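PDB 3RYS: adenosine deaminase 1 from Arthrobacter aurescens, which probably catalyses the zinc-dependent hydrolytic deamination of adenine to hypoxanthine, a step in purine salvage and nitrogen catabolism. Local coordinates for residues 234-237 against 238-242; 56-59 against 60-63; 333-336 against 337-341; 257-260 against 261-264; 307-310 against 311-315. All coordinates share one frame; numbering follows the deposited sequence.

Contact 1 of 5, residues 234-237 against 238-242; sequences VQRL and VAEQV
Val238 N and Ala239 N donate to Val234 O and Gln235 O in regular helical bonds of 3.1 and 2.9 Å, and Glu240 N to Arg236 O closes the last such turn before Gln241 takes a positive phi (63°) and the chain leaves helix 231-240. Arg236 and Glu240, one turn apart, meet on the outer side. The Arg236 chain is extended from CG to NE, and Glu240, with CG beside its own backbone N (chi1 -55°), leans back toward it. Arg236 NE lies 3.0 Å from Glu240 OE2 and 3.3 Å from Glu240 OE1; both bonds of this salt bridge are weak, OE1 lying at the guanidinium edge in plane and OE2 obliquely, with the carboxylate and guanidinium planes 57° apart. Arg236 NH1 has a further salt bridge with Asp214 of helix 206-214. On the inner side the Leu237 methyl CD1 touches Val242 CG2 at 4.2 Å, where both branched side chains also pack on Leu213. Leu237 O gathers weak bonds from Glu240 N, Gln241 N and Val242 N, while a water donates to it weakly and to Val242 O at 2.8 Å. The Val242 bond and the apolar pair resemble a Schellman ending. Terminal carbonyls are thus met by turning amides and water, and the arginine, between two carboxylates, probably stays charged while tying this helix end to the helix before it.

Contact 2 of 5, residues 56-59 against 60-63; sequences FTDL and QSFL. With ADE (adenine), chain D.
The Phe62 ring turns its edge to the face of Phe56 in a T-shaped pair, with centroids 5.5 Å apart and planes at 89°; Phe62 CB also sits over that Phe56 face, toward its rim, in a CH-pi contact 4.1 Å from the ring centroid. Ser61 OG lies at the Phe56 edge. Around the Phe62 edge come Phe56 CZ, Leu59 O and, at its outer end, the adenine, whose N7 is 3.8 Å from Phe62 CE2. With CG anti to its backbone N (chi1 153°), Phe62 points from the helix toward the ligand. Leu59 CD1 and Leu63 CD2 lie over the same face of the purine, each 3.6 Å away, the first from N1 and the second from N9; leucine methyls suit the flat face of a purine, which they meet by van der Waals contact. Behind them the polar residues start helix 59-69. Asp58, the N-cap, accepts from Ser61 N through OD1 at 3.0 Å, on the syn side but well out of the carboxylate plane. Ser61 OG does double duty, receiving Thr57 N at 2.9 Å and donating to Asp58 O at 3.0 Å, so a small hydroxyl joins the entering loop to the first turn. Leu59 N is held by Glu203, next to Glu202, the probable proton donor. An N-capped helix whose opening residues present Leu59, Phe62 and Leu63 to the base thus forms one wall of the adenine pocket of this TIM-barrel deaminase.

Contact 3 of 5, residues 333-336 against 337-341; sequences TEWV and KASVT
Lys337 N bonds weakly to Thr333 O and Ala338 N to Glu334 O at 3.0 Å, whereas Ser339 N reaches back three residues instead of four, to Val336 O at 3.1 Å. The side chains divide between two sides. On the solvent side Lys337 runs alongside Thr333, its CE 3.7 Å from Thr333 CG2, which gives the long aliphatic chain of the lysine a methyl to lie on. Lys337 NZ stays 4.5 Å from Glu334 OE2, near enough for attraction but beyond a salt bridge. On the inner side Trp335 extends with CG anti to its backbone N (chi1 176°), laying the indole against Val304 and Gln307 of helix 304-317, while its NE1 bonds to Thr11. The Ser339 hydroxyl lies over one indole face, though the placing of this serine is doubtful. Val336 CG1 approaches Val340 CG1 at 4.3 Å, a loose apolar step one turn on, and each valine meets helix 304-317. The mix is that of an amphipathic helix end: apolar carbon and an indole whose N-H is satisfied face the protein, while loosely associated opposite charges face water and probably add little electrostatic stability.

Contact 4 of 5, residues 257-260 against 261-264; sequences VDKL and ADHP
A 3-10 turn joins helix 248-253 to helix 265-270 here, and Lys259 and Asp262 close it. Asp262 N donates to Lys259 O at 2.8 Å and His263 N to Leu260 O at 3.1 Å, both three-residue bonds of the 3-10 kind. The Asp262 side chain returns the bond: with CG beside its own backbone N (chi1 -57°), it brings OD2 to within 3.2 Å of Lys259 N, which meets it on the anti side, somewhat out of the carboxylate plane. A short acidic side chain suits this place, since it can bend back to an amide at the start of the turn. Asp258 lies alongside and points the same way, its OD1 4.1 Å from Asp262 OD2, but a salt bridge from Arg255 to Asp258 probably eases the repulsion between them. On the buried side Val257 CG2 touches His263 CD2 at 3.8 Å, approaching the imidazole obliquely, and reaches Pro264 CD at 4.2 Å. Leu260 CD1 nears His263 CB at 4.2 Å, and the Leu260 side chain packs on Gln295 and Val299 of helix 289-300. The His263 ring is fixed at both nitrogens, ND1 capping Leu265 N at the start of the next helix and NE2 bonding to Asn251 in the helix before. The chemistry is therefore of two kinds: aspartate oxygens meet an amide and an arginine at the surface, while aliphatic groups shield a histidine that links two helices.

Contact 5 of 5, residues 307-310 against 311-315; sequences QATL and AANSI
Ser314 follows Leu310 by one helical turn, and its CB lies 3.8 Å from Leu310 O, the carbonyl to which Ser314 N donates at 3.1 Å. From CB the hydroxyl turns to lie between the backbone N and the carbonyl carbon (chi1 86°), which carries OG back along the helix to Ala311 O, where it donates at 2.7 Å. That oxygen also receives Ile315 N at 3.2 Å and is gripped by two donors. OG in turn bonds to Ala16 N, so this buried hydroxyl is satisfied twice over, within its own helix and by strand 15-17; serine is small enough to do both. Earlier in the same spiral, Ala311 N bonds to Gln307 O at 2.9 Å, Ala312 N to Ala308 O at 2.8 Å and Asn313 N to Thr309 O at 2.9 Å, an unbroken alpha-helical run. Ala311 CB stands 3.3 Å from Ala308 O, and its bare methyl suits the close approach of Pro13. Helix 304-317 is packed on several sides: Ala308 and Ile315 meet helix 322-339, Gln307 and Leu310 meet helix 289-300, and Leu310 and Ser314 reach strand 275-277, placing the helix against the strands of the barrel.

How the contacts relate
Contact 2 is the one that touches the adenine, through Leu59, Phe62 and Leu63, and the Phe62 side chain is about 7 Å from the zinc. Contact 4 stands further back, its centre about 17 Å from that of contact 2, with the His263 side chain about 11 Å from the ligand and about 7 Å from the His223 side chain. Contacts 3 and 5 lie on successive helices and pack directly, Val336 of contact 3 meeting Ala308 of contact 5. Contact 5 approaches the metal site through the Ser314 side chain, about 9 Å from that of His19, and comes within about 6 Å of contact 1 at nearest atoms. Contact 3 is remote from the pocket, its centre about 39 Å from that of contact 2.

Contact 1 of 5, residues 234-237 against 238-242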
loop_
_atom_site.group_PDB
_atom_site.type_symbol
_atom_site.label_atom_id
_atom_site.label_comp_id
_atom_site.label_asym_id
_atom_site.label_seq_id
_atom_site.Cartn_x
_atom_site.Cartn_y
_atom_site.Cartn_z
ATOM N N VAL A 234 -17.682 -11.963 5.193
ATOM C CA VAL A 234 -18.206 -10.902 4.345
ATOM C C VAL A 234 -19.265 -10.121 5.108
ATOM O O VAL A 234 -19.376 -8.905 4.972
ATOM C CB VAL A 234 -18.862 -11.475 3.068
ATOM C CG1 VAL A 234 -19.455 -10.356 2.225
ATOM C CG2 VAL A 234 -17.860 -12.286 2.265
ATOM N N GLN A 235 -20.033 -10.841 5.918
ATOM C CA GLN A 235 -21.160 -10.274 6.647
ATOM C C GLN A 235 -20.687 -9.269 7.685
ATOM O O GLN A 235 -21.210 -8.159 7.771
ATOM C CB GLN A 235 -21.950 -11.389 7.325
ATOM C CG GLN A 235 -23.444 -11.331 7.101
ATOM C CD GLN A 235 -24.087 -12.714 7.148
ATOM O OE1 GLN A 235 -24.595 -13.208 6.137
ATOM N NE2 GLN A 235 -24.047 -13.352 8.316
ATOM N N ARG A 236 -19.689 -9.664 8.470
ATOM C CA ARG A 236 -19.113 -8.783 9.479
ATOM C C ARG A 236 -18.441 -7.555 8.864
ATOM O O ARG A 236 -18.601 -6.437 9.358
ATOM C CB ARG A 236 -18.104 -9.537 10.340
ATOM C CG ARG A 236 -17.267 -8.614 11.199
ATOM C CD ARG A 236 -16.085 -9.337 11.807
ATOM N NE ARG A 236 -15.359 -8.472 12.727
ATOM C CZ ARG A 236 -14.406 -8.897 13.546
ATOM N NH1 ARG A 236 -14.069 -10.181 13.552
ATOM N NH2 ARG A 236 -13.796 -8.040 14.357
ATOM N N LEU A 237 -17.680 -7.768 7.796
ATOM C CA LEU A 237 -17.042 -6.668 7.084
ATOM C C LEU A 237 -18.074 -5.608 6.724
ATOM O O LEU A 237 -17.942 -4.438 7.090
ATOM C CB LEU A 237 -16.352 -7.186 5.823
ATOM C CG LEU A 237 -14.886 -7.621 5.937
ATOM C CD1 LEU A 237 -14.483 -7.946 7.368
ATOM C CD2 LEU A 237 -14.603 -8.791 5.013
ATOM N N VAL A 238 -19.111 -6.031 6.010
ATOM C CA VAL A 238 -20.207 -5.149 5.638
ATOM C C VAL A 238 -20.850 -4.482 6.859
ATOM O O VAL A 238 -21.111 -3.278 6.858
ATOM C CB VAL A 238 -21.290 -5.921 4.865
ATOM C CG1 VAL A 238 -22.549 -5.080 4.739
ATOM C CG2 VAL A 238 -20.775 -6.333 3.501
ATOM N N ALA A 239 -21.104 -5.275 7.896
ATOM C CA ALA A 239 -21.759 -4.790 9.107
ATOM C C ALA A 239 -20.931 -3.742 9.855
ATOM O O ALA A 239 -21.476 -2.818 10.462
ATOM C CB ALA A 239 -22.080 -5.957 10.027
ATOM N N GLU A 240 -19.613 -3.895 9.821
ATOM C CA GLU A 240 -18.741 -3.029 10.603
ATOM C C GLU A 240 -18.088 -1.956 9.743
ATOM O O GLU A 240 -17.480 -1.020 10.259
ATOM C CB GLU A 240 -17.675 -3.854 11.325
ATOM C CG GLU A 240 -18.234 -4.965 12.194
ATOM C CD GLU A 240 -17.163 -5.654 13.021
ATOM O OE1 GLU A 240 -15.986 -5.227 12.956
ATOM O OE2 GLU A 240 -17.505 -6.621 13.739
ATOM N N GLN A 241 -18.220 -2.092 8.429
ATOM C CA GLN A 241 -17.648 -1.112 7.517
ATOM C C GLN A 241 -16.129 -1.075 7.644
ATOM O O GLN A 241 -15.513 -0.007 7.559
ATOM C CB GLN A 241 -18.228 0.279 7.790
ATOM C CG GLN A 241 -19.503 0.576 7.035
ATOM C CD GLN A 241 -19.388 0.236 5.559
ATOM O OE1 GLN A 241 -19.618 -0.906 5.156
ATOM N NE2 GLN A 241 -19.037 1.230 4.744
ATOM N N VAL A 242 -15.534 -2.243 7.869
ATOM C CA VAL A 242 -14.085 -2.372 7.897
ATOM C C VAL A 242 -13.526 -1.984 6.534
ATOM O O VAL A 242 -13.879 -2.586 5.525
ATOM C CB VAL A 242 -13.655 -3.819 8.221
ATOM C CG1 VAL A 242 -12.147 -3.911 8.367
ATOM C CG2 VAL A 242 -14.348 -4.317 9.486
HETATM O O HOH W 1 -16.497 -3.486 4.963
#

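Contact 2 of 5, residues 56-59 against 60-63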
loop_
_atom_site.group_PDB
_atom_site.type_symbol
_atom_site.label_atom_id
_atom_site.label_comp_id
_atom_site.label_asym_id
_atom_site.label_seq_id
_atom_site.Cartn_x
_atom_site.Cartn_y
_atom_site.Cartn_z
ATOM N N PHE A 56 5.327 -12.390 -12.876
ATOM C CA PHE A 56 5.222 -13.070 -11.589
ATOM C C PHE A 56 4.293 -14.274 -11.650
ATOM O O PHE A 56 3.435 -14.362 -12.526
ATOM C CB PHE A 56 4.780 -12.088 -10.502
ATOM C CG PHE A 56 5.573 -10.811 -10.493
ATOM C CD1 PHE A 56 6.887 -10.801 -10.054
ATOM C CD2 PHE A 56 5.012 -9.625 -10.939
ATOM C CE1 PHE A 56 7.620 -9.635 -10.051
ATOM C CE2 PHE A 56 5.741 -8.454 -10.941
ATOM C CZ PHE A 56 7.046 -8.457 -10.497
ATOM N N THR A 57 4.484 -15.196 -10.711
ATOM C CA THR A 57 3.738 -16.445 -10.677
ATOM C C THR A 57 2.861 -16.513 -9.435
ATOM O O THR A 57 1.830 -17.186 -9.420
ATOM C CB THR A 57 4.703 -17.637 -10.654
ATOM O OG1 THR A 57 5.730 -17.432 -11.629
ATOM C CG2 THR A 57 3.969 -18.932 -10.959
ATOM N N ASP A 58 3.301 -15.818 -8.391
ATOM C CA ASP A 58 2.605 -15.767 -7.108
ATOM C C ASP A 58 3.230 -14.653 -6.278
ATOM O O ASP A 58 4.135 -13.965 -6.752
ATOM C CB ASP A 58 2.684 -17.115 -6.374
ATOM C CG ASP A 58 4.119 -17.592 -6.143
ATOM O OD1 ASP A 58 5.075 -16.908 -6.566
ATOM O OD2 ASP A 58 4.292 -18.665 -5.526
ATOM N N LEU A 59 2.757 -14.471 -5.049
ATOM C CA LEU A 59 3.287 -13.412 -4.197
ATOM C C LEU A 59 4.794 -13.547 -4.021
ATOM O O LEU A 59 5.528 -12.559 -4.084
ATOM C CB LEU A 59 2.608 -13.412 -2.826
ATOM C CG LEU A 59 3.121 -12.348 -1.849
ATOM C CD1 LEU A 59 2.939 -10.951 -2.425
ATOM C CD2 LEU A 59 2.434 -12.463 -0.495
ATOM N N GLN A 60 5.247 -14.777 -3.806
ATOM C CA GLN A 60 6.645 -15.035 -3.481
ATOM C C GLN A 60 7.598 -14.614 -4.600
ATOM O O GLN A 60 8.590 -13.930 -4.350
ATOM C CB GLN A 60 6.851 -16.509 -3.122
ATOM C CG GLN A 60 8.208 -16.801 -2.502
ATOM C CD GLN A 60 8.512 -15.912 -1.302
ATOM O OE1 GLN A 60 7.784 -15.910 -0.310
ATOM N NE2 GLN A 60 9.601 -15.156 -1.392
ATOM N N SER A 61 7.294 -15.021 -5.829
ATOM C CA SER A 61 8.139 -14.680 -6.966
ATOM C C SER A 61 8.327 -13.169 -7.044
ATOM O O SER A 61 9.394 -12.684 -7.424
ATOM C CB SER A 61 7.545 -15.212 -8.274
ATOM O OG SER A 61 6.364 -14.513 -8.630
ATOM N N PHE A 62 7.284 -12.433 -6.675
ATOM C CA PHE A 62 7.341 -10.979 -6.667
ATOM C C PHE A 62 8.233 -10.465 -5.547
ATOM O O PHE A 62 9.144 -9.677 -5.786
ATOM C CB PHE A 62 5.944 -10.384 -6.526
ATOM C CG PHE A 62 5.931 -9.026 -5.887
ATOM C CD1 PHE A 62 6.357 -7.906 -6.592
ATOM C CD2 PHE A 62 5.497 -8.867 -4.579
ATOM C CE1 PHE A 62 6.348 -6.648 -6.004
ATOM C CE2 PHE A 62 5.488 -7.616 -3.986
ATOM C CZ PHE A 62 5.915 -6.503 -4.700
ATOM N N LEU A 63 7.957 -10.909 -4.324
ATOM C CA LEU A 63 8.752 -10.512 -3.168
ATOM C C LEU A 63 10.246 -10.679 -3.449
ATOM O O LEU A 63 11.055 -9.811 -3.105
ATOM C CB LEU A 63 8.343 -11.309 -1.923
ATOM C CG LEU A 63 6.989 -10.979 -1.281
ATOM C CD1 LEU A 63 6.703 -11.903 -0.102
ATOM C CD2 LEU A 63 6.939 -9.530 -0.837
HETATM N N9 ADE D . 5.065 -6.686 0.308
HETATM C C8 ADE D . 4.935 -5.653 -0.582
HETATM N N7 ADE D . 3.790 -5.638 -1.231
HETATM C C5 ADE D . 3.122 -6.747 -0.729
HETATM C C6 ADE D . 1.851 -7.294 -1.007
HETATM N N6 ADE D . 1.008 -6.764 -1.901
HETATM N N1 ADE D . 1.485 -8.407 -0.331
HETATM C C2 ADE D . 2.339 -8.932 0.560
HETATM N N3 ADE D . 3.557 -8.510 0.910
HETATM C C4 ADE D . 3.892 -7.404 0.220
#

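Contact 3 of 5, residues 333-336 against 337-341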
loop_
_atom_site.group_PDB
_atom_site.type_symbol
_atom_site.label_atom_id
_atom_site.label_comp_id
_atom_site.label_asym_id
_atom_site.label_seq_id
_atom_site.Cartn_x
_atom_site.Cartn_y
_atom_site.Cartn_z
ATOM N N THR A 333 -16.833 15.324 -4.633
ATOM C CA THR A 333 -18.058 15.960 -5.048
ATOM C C THR A 333 -17.932 16.930 -6.210
ATOM O O THR A 333 -18.723 16.902 -7.078
ATOM C CB THR A 333 -18.729 16.736 -3.938
ATOM O OG1 THR A 333 -18.913 15.916 -2.801
ATOM C CG2 THR A 333 -20.061 17.192 -4.399
ATOM N N GLU A 334 -16.940 17.789 -6.219
ATOM C CA GLU A 334 -16.711 18.604 -7.360
ATOM C C GLU A 334 -16.330 17.798 -8.553
ATOM O O GLU A 334 -16.820 18.011 -9.596
ATOM C CB GLU A 334 -15.654 19.648 -7.083
ATOM C CG GLU A 334 -16.126 20.844 -6.361
ATOM C CD GLU A 334 -17.521 21.281 -6.709
ATOM O OE1 GLU A 334 -17.739 21.784 -7.817
ATOM O OE2 GLU A 334 -18.405 21.143 -5.856
ATOM N N TRP A 335 -15.431 16.870 -8.402
ATOM C CA TRP A 335 -14.976 16.070 -9.534
ATOM C C TRP A 335 -16.146 15.383 -10.235
ATOM O O TRP A 335 -16.206 15.339 -11.461
ATOM C CB TRP A 335 -13.939 15.035 -9.092
ATOM C CG TRP A 335 -13.506 14.123 -10.198
ATOM C CD1 TRP A 335 -12.591 14.393 -11.170
ATOM C CD2 TRP A 335 -13.974 12.789 -10.444
ATOM N NE1 TRP A 335 -12.459 13.311 -12.010
ATOM C CE2 TRP A 335 -13.295 12.315 -11.587
ATOM C CE3 TRP A 335 -14.903 11.955 -9.814
ATOM C CZ2 TRP A 335 -13.516 11.036 -12.110
ATOM C CZ3 TRP A 335 -15.121 10.688 -10.334
ATOM C CH2 TRP A 335 -14.430 10.242 -11.472
ATOM N N VAL A 336 -17.078 14.853 -9.449
ATOM C CA VAL A 336 -18.254 14.185 -9.994
ATOM C C VAL A 336 -19.133 15.136 -10.798
ATOM O O VAL A 336 -19.555 14.814 -11.908
ATOM C CB VAL A 336 -19.106 13.566 -8.877
ATOM C CG1 VAL A 336 -20.397 12.997 -9.446
ATOM C CG2 VAL A 336 -18.317 12.501 -8.157
ATOM N N LYS A 337 -19.352 16.317 -10.276
ATOM C CA LYS A 337 -20.172 17.283 -10.924
ATOM C C LYS A 337 -19.576 17.810 -12.170
ATOM O O LYS A 337 -20.257 18.098 -13.097
ATOM C CB LYS A 337 -20.399 18.435 -10.002
ATOM C CG LYS A 337 -21.414 18.212 -9.020
ATOM C CD LYS A 337 -21.453 19.349 -8.157
ATOM C CE LYS A 337 -22.095 19.006 -6.888
ATOM N NZ LYS A 337 -22.801 20.153 -6.362
ATOM N N ALA A 338 -18.281 17.944 -12.169
ATOM C CA ALA A 338 -17.575 18.367 -13.335
ATOM C C ALA A 338 -17.413 17.258 -14.373
ATOM O O ALA A 338 -17.095 17.499 -15.491
ATOM C CB ALA A 338 -16.264 18.868 -12.934
ATOM N N SER A 339 -17.655 16.036 -13.974
ATOM C CA SER A 339 -17.257 14.879 -14.713
ATOM C C SER A 339 -18.380 14.086 -15.289
ATOM O O SER A 339 -18.149 13.099 -15.893
ATOM C CB SER A 339 -16.464 13.951 -13.803
ATOM O OG SER A 339 -15.117 14.266 -13.827
ATOM N N VAL A 340 -19.615 14.481 -15.090
ATOM C CA VAL A 340 -20.691 13.731 -15.714
ATOM C C VAL A 340 -21.243 14.502 -16.862
ATOM O O VAL A 340 -21.169 15.720 -16.867
ATOM C CB VAL A 340 -21.823 13.410 -14.781
ATOM C CG1 VAL A 340 -21.362 12.534 -13.660
ATOM C CG2 VAL A 340 -22.512 14.651 -14.314
ATOM N N THR A 341 -21.792 13.771 -17.831
ATOM C CA THR A 341 -22.319 14.330 -19.076
ATOM C C THR A 341 -23.543 15.156 -18.865
ATOM O O THR A 341 -24.472 14.702 -18.298
ATOM C CB THR A 341 -22.731 13.239 -20.053
ATOM O OG1 THR A 341 -22.026 12.054 -19.764
ATOM C CG2 THR A 341 -22.460 13.661 -21.458
#

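Contact 4 of 5, residues 257-260 against 261-264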
loop_
_atom_site.group_PDB
_atom_site.type_symbol
_atom_site.label_atom_id
_atom_site.label_comp_id
_atom_site.label_asym_id
_atom_site.label_seq_id
_atom_site.Cartn_x
_atom_site.Cartn_y
_atom_site.Cartn_z
ATOM N N VAL A 257 -5.830 -13.179 -9.031
ATOM C CA VAL A 257 -6.981 -13.084 -9.923
ATOM C C VAL A 257 -6.496 -13.302 -11.351
ATOM O O VAL A 257 -5.485 -12.728 -11.763
ATOM C CB VAL A 257 -7.672 -11.704 -9.821
ATOM C CG1 VAL A 257 -8.732 -11.562 -10.895
ATOM C CG2 VAL A 257 -8.283 -11.512 -8.444
ATOM N N ASP A 258 -7.206 -14.131 -12.106
ATOM C CA ASP A 258 -6.736 -14.515 -13.433
ATOM C C ASP A 258 -6.615 -13.308 -14.354
ATOM O O ASP A 258 -5.521 -12.960 -14.795
ATOM C CB ASP A 258 -7.659 -15.564 -14.049
ATOM C CG ASP A 258 -7.157 -16.066 -15.388
ATOM O OD1 ASP A 258 -7.948 -16.700 -16.121
ATOM O OD2 ASP A 258 -5.974 -15.822 -15.708
ATOM N N LYS A 259 -7.748 -12.682 -14.648
ATOM C CA LYS A 259 -7.776 -11.469 -15.453
ATOM C C LYS A 259 -8.493 -10.365 -14.691
ATOM O O LYS A 259 -9.306 -10.633 -13.806
ATOM C CB LYS A 259 -8.480 -11.720 -16.786
ATOM C CG LYS A 259 -7.719 -12.646 -17.724
ATOM C CD LYS A 259 -8.657 -13.346 -18.695
ATOM C CE LYS A 259 -9.366 -12.359 -19.609
ATOM N NZ LYS A 259 -10.465 -13.019 -20.373
ATOM N N LEU A 260 -8.191 -9.119 -15.030
ATOM C CA LEU A 260 -8.863 -8.003 -14.391
ATOM C C LEU A 260 -10.378 -8.130 -14.559
ATOM O O LEU A 260 -11.143 -7.698 -13.700
ATOM C CB LEU A 260 -8.370 -6.674 -14.961
ATOM C CG LEU A 260 -8.968 -5.451 -14.269
ATOM C CD1 LEU A 260 -8.676 -5.508 -12.777
ATOM C CD2 LEU A 260 -8.445 -4.161 -14.877
ATOM N N ALA A 261 -10.807 -8.734 -15.661
ATOM C CA ALA A 261 -12.233 -8.888 -15.929
ATOM C C ALA A 261 -12.885 -9.808 -14.901
ATOM O O ALA A 261 -14.110 -9.843 -14.765
ATOM C CB ALA A 261 -12.459 -9.411 -17.341
ATOM N N ASP A 262 -12.055 -10.536 -14.164
ATOM C CA ASP A 262 -12.543 -11.495 -13.183
ATOM C C ASP A 262 -12.478 -10.960 -11.755
ATOM O O ASP A 262 -12.756 -11.692 -10.808
ATOM C CB ASP A 262 -11.739 -12.797 -13.279
ATOM C CG ASP A 262 -11.794 -13.414 -14.664
ATOM O OD1 ASP A 262 -12.911 -13.532 -15.219
ATOM O OD2 ASP A 262 -10.722 -13.781 -15.196
ATOM N N HIS A 263 -12.115 -9.691 -11.591
ATOM C CA HIS A 263 -11.900 -9.151 -10.250
ATOM C C HIS A 263 -13.200 -8.905 -9.480
ATOM O O HIS A 263 -14.164 -8.381 -10.035
ATOM C CB HIS A 263 -11.066 -7.877 -10.296
ATOM C CG HIS A 263 -10.356 -7.588 -9.013
ATOM N ND1 HIS A 263 -10.996 -7.063 -7.909
ATOM C CD2 HIS A 263 -9.064 -7.766 -8.649
ATOM C CE1 HIS A 263 -10.126 -6.926 -6.925
ATOM N NE2 HIS A 263 -8.947 -7.345 -7.348
ATOM N N PRO A 264 -13.217 -9.280 -8.189
ATOM C CA PRO A 264 -14.390 -9.186 -7.309
ATOM C C PRO A 264 -14.765 -7.762 -6.933
ATOM O O PRO A 264 -15.839 -7.563 -6.379
ATOM C CB PRO A 264 -13.942 -9.922 -6.040
ATOM C CG PRO A 264 -12.716 -10.687 -6.425
ATOM C CD PRO A 264 -12.069 -9.897 -7.504
#

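Contact 5 of 5, residues 307-310 against 311-315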
loop_
_atom_site.group_PDB
_atom_site.type_symbol
_atom_site.label_atom_id
_atom_site.label_comp_id
_atom_site.label_asym_id
_atom_site.label_seq_id
_atom_site.Cartn_x
_atom_site.Cartn_y
_atom_site.Cartn_z
ATOM N N GLN A 307 -16.789 5.280 -9.369
ATOM C CA GLN A 307 -15.435 5.761 -9.099
ATOM C C GLN A 307 -15.404 6.729 -7.918
ATOM O O GLN A 307 -14.525 6.653 -7.057
ATOM C CB GLN A 307 -14.861 6.462 -10.330
ATOM C CG GLN A 307 -14.039 5.584 -11.256
ATOM C CD GLN A 307 -13.580 6.336 -12.500
ATOM O OE1 GLN A 307 -14.395 6.722 -13.338
ATOM N NE2 GLN A 307 -12.270 6.545 -12.623
ATOM N N ALA A 308 -16.364 7.646 -7.889
ATOM C CA ALA A 308 -16.445 8.620 -6.806
ATOM C C ALA A 308 -16.651 7.935 -5.459
ATOM O O ALA A 308 -16.029 8.298 -4.464
ATOM C CB ALA A 308 -17.562 9.608 -7.069
ATOM N N THR A 309 -17.537 6.945 -5.434
ATOM C CA THR A 309 -17.788 6.191 -4.218
ATOM C C THR A 309 -16.484 5.583 -3.702
ATOM O O THR A 309 -16.176 5.679 -2.511
ATOM C CB THR A 309 -18.850 5.092 -4.442
ATOM O OG1 THR A 309 -20.098 5.700 -4.795
ATOM C CG2 THR A 309 -19.040 4.261 -3.178
ATOM N N LEU A 310 -15.720 4.972 -4.606
ATOM C CA LEU A 310 -14.424 4.385 -4.268
ATOM C C LEU A 310 -13.476 5.431 -3.690
ATOM O O LEU A 310 -12.792 5.185 -2.694
ATOM C CB LEU A 310 -13.791 3.747 -5.504
ATOM C CG LEU A 310 -14.512 2.519 -6.055
ATOM C CD1 LEU A 310 -13.891 2.076 -7.368
ATOM C CD2 LEU A 310 -14.494 1.388 -5.037
ATOM N N ALA A 311 -13.442 6.595 -4.332
ATOM C CA ALA A 311 -12.630 7.717 -3.883
ATOM C C ALA A 311 -12.999 8.147 -2.466
ATOM O O ALA A 311 -12.128 8.288 -1.604
ATOM C CB ALA A 311 -12.781 8.891 -4.842
ATOM N N ALA A 312 -14.291 8.361 -2.232
ATOM C CA ALA A 312 -14.755 8.845 -0.936
ATOM C C ALA A 312 -14.524 7.813 0.167
ATOM O O ALA A 312 -14.241 8.172 1.309
ATOM C CB ALA A 312 -16.222 9.261 -1.003
ATOM N N ASN A 313 -14.647 6.534 -0.175
ATOM C CA ASN A 313 -14.286 5.478 0.757
ATOM C C ASN A 313 -12.850 5.669 1.230
ATOM O O ASN A 313 -12.579 5.718 2.427
ATOM C CB ASN A 313 -14.428 4.101 0.106
ATOM C CG ASN A 313 -15.870 3.650 -0.005
ATOM O OD1 ASN A 313 -16.157 2.583 -0.552
ATOM N ND2 ASN A 313 -16.787 4.456 0.517
ATOM N N SER A 314 -11.932 5.787 0.275
ATOM C CA SER A 314 -10.517 5.914 0.590
ATOM C C SER A 314 -10.251 7.094 1.525
ATOM O O SER A 314 -9.312 7.064 2.325
ATOM C CB SER A 314 -9.693 6.067 -0.687
ATOM O OG SER A 314 -9.638 7.424 -1.087
ATOM N N ILE A 315 -11.078 8.130 1.425
ATOM C CA ILE A 315 -10.903 9.302 2.271
ATOM C C ILE A 315 -11.488 9.059 3.655
ATOM O O ILE A 315 -10.849 9.355 4.664
ATOM C CB ILE A 315 -11.523 10.569 1.647
ATOM C CG1 ILE A 315 -10.869 10.865 0.296
ATOM C CG2 ILE A 315 -11.363 11.754 2.585
ATOM C CD1 ILE A 315 -11.482 12.026 -0.444
#